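Local coordinates for ssDNA binding protein (Pyrococcus furiosus, PDB 4PSM) that binds single-stranded DNA, which it probably entraps in a tunnel system formed between its subunits, at residues T7-A12 and V61-V66. Numbering follows the deposited sequence.
Sequences TGFVRA and VVRISV. With SO4 (sulfate ion), chain E.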
ATOM      1  N   THR A   7      16.357 -26.738 -19.613  1.00 35.97           N
ATOM      2  CA  THR A   7      16.758 -25.344 -19.670  1.00 39.34           C
ATOM      3  C   THR A   7      16.437 -24.708 -21.020  1.00 35.59           C
ATOM      4  O   THR A   7      16.215 -23.500 -21.107  1.00 37.44           O
ATOM      5  CB  THR A   7      18.265 -25.184 -19.398  1.00 44.15           C
ATOM      6  OG1 THR A   7      19.005 -25.938 -20.361  1.00 55.50           O
ATOM      7  CG2 THR A   7      18.622 -25.660 -17.999  1.00 38.46           C
ATOM      8  N   GLY A   8      16.404 -25.523 -22.070  1.00 45.09           N
ATOM      9  CA  GLY A   8      16.403 -25.000 -23.422  1.00 27.41           C
ATOM     10  C   GLY A   8      17.782 -24.420 -23.638  1.00 34.92           C
ATOM     11  O   GLY A   8      18.688 -24.660 -22.829  1.00 35.14           O
ATOM     12  N   PHE A   9      17.962 -23.659 -24.710  1.00 45.26           N
ATOM     13  CA  PHE A   9      19.278 -23.084 -24.981  1.00 29.90           C
ATOM     14  C   PHE A   9      19.652 -22.052 -23.928  1.00 28.32           C
ATOM     15  O   PHE A   9      18.855 -21.186 -23.574  1.00 39.43           O
ATOM     16  CB  PHE A   9      19.340 -22.450 -26.371  1.00 34.41           C
ATOM     17  CG  PHE A   9      19.210 -23.431 -27.491  1.00 41.49           C
ATOM     18  CD1 PHE A   9      20.269 -24.272 -27.817  1.00 44.19           C
ATOM     19  CD2 PHE A   9      18.044 -23.508 -28.225  1.00 34.06           C
ATOM     20  CE1 PHE A   9      20.164 -25.180 -28.863  1.00 32.56           C
ATOM     21  CE2 PHE A   9      17.931 -24.417 -29.274  1.00 80.24           C
ATOM     22  CZ  PHE A   9      18.995 -25.257 -29.592  1.00 41.91           C
ATOM     23  N   VAL A  10      20.875 -22.143 -23.434  1.00 40.09           N
ATOM     24  CA  VAL A  10      21.371 -21.164 -22.491  1.00 18.02           C
ATOM     25  C   VAL A  10      22.891 -21.055 -22.571  1.00 42.68           C
ATOM     26  O   VAL A  10      23.600 -22.060 -22.645  1.00 31.22           O
ATOM     27  CB  VAL A  10      20.951 -21.494 -21.027  1.00 41.23           C
ATOM     28  CG1 VAL A  10      21.704 -22.728 -20.515  1.00 18.56           C
ATOM     29  CG2 VAL A  10      21.192 -20.276 -20.110  1.00 16.81           C
ATOM     30  N   ARG A  11      23.381 -19.821 -22.579  1.00 31.80           N
ATOM     31  CA  ARG A  11      24.807 -19.575 -22.498  1.00 49.09           C
ATOM     32  C   ARG A  11      25.327 -20.258 -21.243  1.00 29.52           C
ATOM     33  O   ARG A  11      24.711 -20.172 -20.186  1.00 47.70           O
ATOM     34  CB  ARG A  11      25.070 -18.076 -22.442  1.00 22.38           C
ATOM     35  CG  ARG A  11      26.498 -17.671 -22.738  1.00 29.87           C
ATOM     36  CD  ARG A  11      26.567 -16.178 -22.949  1.00 31.14           C
ATOM     37  NE  ARG A  11      27.870 -15.736 -23.427  1.00 37.74           N
ATOM     38  CZ  ARG A  11      28.883 -15.413 -22.636  1.00 43.49           C
ATOM     39  NH1 ARG A  11      28.748 -15.487 -21.318  1.00 35.00           N
ATOM     40  NH2 ARG A  11      30.031 -15.014 -23.167  1.00 31.02           N
ATOM     41  N   ALA A  12      26.447 -20.953 -21.377  1.00 39.25           N
ATOM     42  CA  ALA A  12      26.997 -21.746 -20.290  1.00 52.39           C
ATOM     43  C   ALA A  12      27.199 -20.900 -19.038  1.00 48.84           C
ATOM     44  O   ALA A  12      26.896 -21.348 -17.932  1.00 31.52           O
ATOM     45  CB  ALA A  12      28.311 -22.406 -20.720  1.00 25.25           C
ATOM     46  N   VAL A  61      27.175 -22.504 -25.722  1.00 31.73           N
ATOM     47  CA  VAL A  61      25.780 -22.649 -25.378  1.00 43.61           C
ATOM     48  C   VAL A  61      25.494 -24.106 -25.058  1.00 38.43           C
ATOM     49  O   VAL A  61      25.963 -25.009 -25.739  1.00 37.67           O
ATOM     50  CB  VAL A  61      24.872 -22.156 -26.515  1.00 34.18           C
ATOM     51  CG1 VAL A  61      23.436 -22.583 -26.280  1.00 41.02           C
ATOM     52  CG2 VAL A  61      24.985 -20.638 -26.649  1.00 22.54           C
ATOM     53  N   VAL A  62      24.727 -24.323 -24.002  1.00 44.58           N
ATOM     54  CA  VAL A  62      24.376 -25.665 -23.586  1.00 30.63           C
ATOM     55  C   VAL A  62      22.862 -25.822 -23.527  1.00 47.40           C
ATOM     56  O   VAL A  62      22.122 -24.839 -23.491  1.00 40.76           O
ATOM     57  CB  VAL A  62      24.973 -25.984 -22.198  1.00 60.27           C
ATOM     58  CG1 VAL A  62      26.470 -25.728 -22.195  1.00 35.60           C
ATOM     59  CG2 VAL A  62      24.290 -25.144 -21.117  1.00 37.45           C
ATOM     60  N   ARG A  63      22.412 -27.070 -23.549  1.00 35.78           N
ATOM     61  CA  ARG A  63      21.053 -27.415 -23.172  1.00 35.34           C
ATOM     62  C   ARG A  63      21.151 -28.476 -22.097  1.00 34.46           C
ATOM     63  O   ARG A  63      21.895 -29.440 -22.241  1.00 39.68           O
ATOM     64  CB  ARG A  63      20.262 -27.958 -24.354  1.00 23.10           C
ATOM     65  CG  ARG A  63      20.025 -26.957 -25.457  1.00 53.76           C
ATOM     66  CD  ARG A  63      19.296 -27.614 -26.612  1.00 67.64           C
ATOM     67  NE  ARG A  63      17.969 -28.081 -26.224  1.00 68.76           N
ATOM     68  CZ  ARG A  63      16.874 -27.332 -26.279  1.00 63.68           C
ATOM     69  NH1 ARG A  63      16.948 -26.077 -26.705  1.00 53.77           N
ATOM     70  NH2 ARG A  63      15.705 -27.832 -25.909  1.00 66.52           N
ATOM     71  N   ILE A  64      20.396 -28.298 -21.021  1.00 34.95           N
ATOM     72  CA  ILE A  64      20.429 -29.241 -19.914  1.00 21.91           C
ATOM     73  C   ILE A  64      19.064 -29.876 -19.687  1.00 37.14           C
ATOM     74  O   ILE A  64      18.039 -29.195 -19.641  1.00 49.41           O
ATOM     75  CB  ILE A  64      20.922 -28.570 -18.615  1.00 48.25           C
ATOM     76  CG1 ILE A  64      22.369 -28.104 -18.792  1.00 35.60           C
ATOM     77  CG2 ILE A  64      20.784 -29.530 -17.432  1.00 39.63           C
ATOM     78  CD1 ILE A  64      22.927 -27.359 -17.609  1.00 52.23           C
ATOM     79  N   SER A  65      19.067 -31.191 -19.555  1.00 28.40           N
ATOM     80  CA  SER A  65      17.863 -31.945 -19.273  1.00 47.37           C
ATOM     81  C   SER A  65      18.155 -32.902 -18.127  1.00 47.55           C
ATOM     82  O   SER A  65      19.256 -33.432 -18.000  1.00 40.98           O
ATOM     83  CB  SER A  65      17.415 -32.728 -20.507  1.00 51.87           C
ATOM     84  OG  SER A  65      17.382 -31.898 -21.654  1.00 81.05           O
ATOM     85  N   VAL A  66      17.166 -33.120 -17.282  1.00 40.41           N
ATOM     86  CA  VAL A  66      17.334 -34.056 -16.188  1.00 52.81           C
ATOM     87  C   VAL A  66      15.985 -34.379 -15.579  1.00 38.76           C
ATOM     88  O   VAL A  66      15.189 -33.486 -15.286  1.00 49.09           O
ATOM     89  CB  VAL A  66      18.297 -33.514 -15.110  1.00 51.78           C
ATOM     90  CG1 VAL A  66      17.710 -32.284 -14.440  1.00 43.26           C
ATOM     91  CG2 VAL A  66      18.610 -34.597 -14.083  1.00 59.03           C
TER
HETATM   92  S   SO4 E 201      31.750 -13.158 -20.441  1.00135.43           S
HETATM   93  O1  SO4 E 201      32.908 -12.573 -19.768  1.00163.01           O
HETATM   94  O2  SO4 E 201      30.750 -12.120 -20.686  1.00132.37           O
HETATM   95  O3  SO4 E 201      32.170 -13.758 -21.707  1.00142.90           O
HETATM   96  O4  SO4 E 201      31.174 -14.198 -19.599  1.00 53.73           O
HETATM   97  O   HOH W   1      17.029 -28.273 -22.359  1.00 27.47           O
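T7 OG1 both takes and gives a hydrogen bond: it accepts the backbone N-H of I64 and donates in the carbonyl plane to a lone pair of G8 O, with I64 N and G8 O each 2.8 Å from OG1. With chi1 at 59°, OG1 lies between its own N and carbonyl carbon while CG2 packs on CB of I64; threonine suits the place because one branch replaces a backbone acceptor and the other is apolar. I64 O receives T7 N at 3.0 Å, and a water that donates to the same oxygen accepts the N-H of G8. The irregular pairing marks the break in strand 4-11, an outer strand of the antiparallel sheet; G8 has a positive phi, which glycine tolerates easily. Beyond the corner at F9, regular pairing returns: V10 and V62 form a hydrogen-bonded pair, V62 N reaching V10 O at 2.9 Å, and their side chains lie alongside each other, CG1 of V10 against CG2 of V62. On the other face of the sheet, CG and CD of R63 lie against the F9 ring, and the bend at chi3 (63°) turns the guanidinium back over it, CZ 4.4 Å from the ring centroid. In this cation-pi contact NH1 comes down over the face toward the rim, the guanidinium edge-on, its plane 71° from the ring's. OE2 of E101 of the second subunit forms a salt bridge with R63 NH1, while its OE1 accepts the N-H of F9.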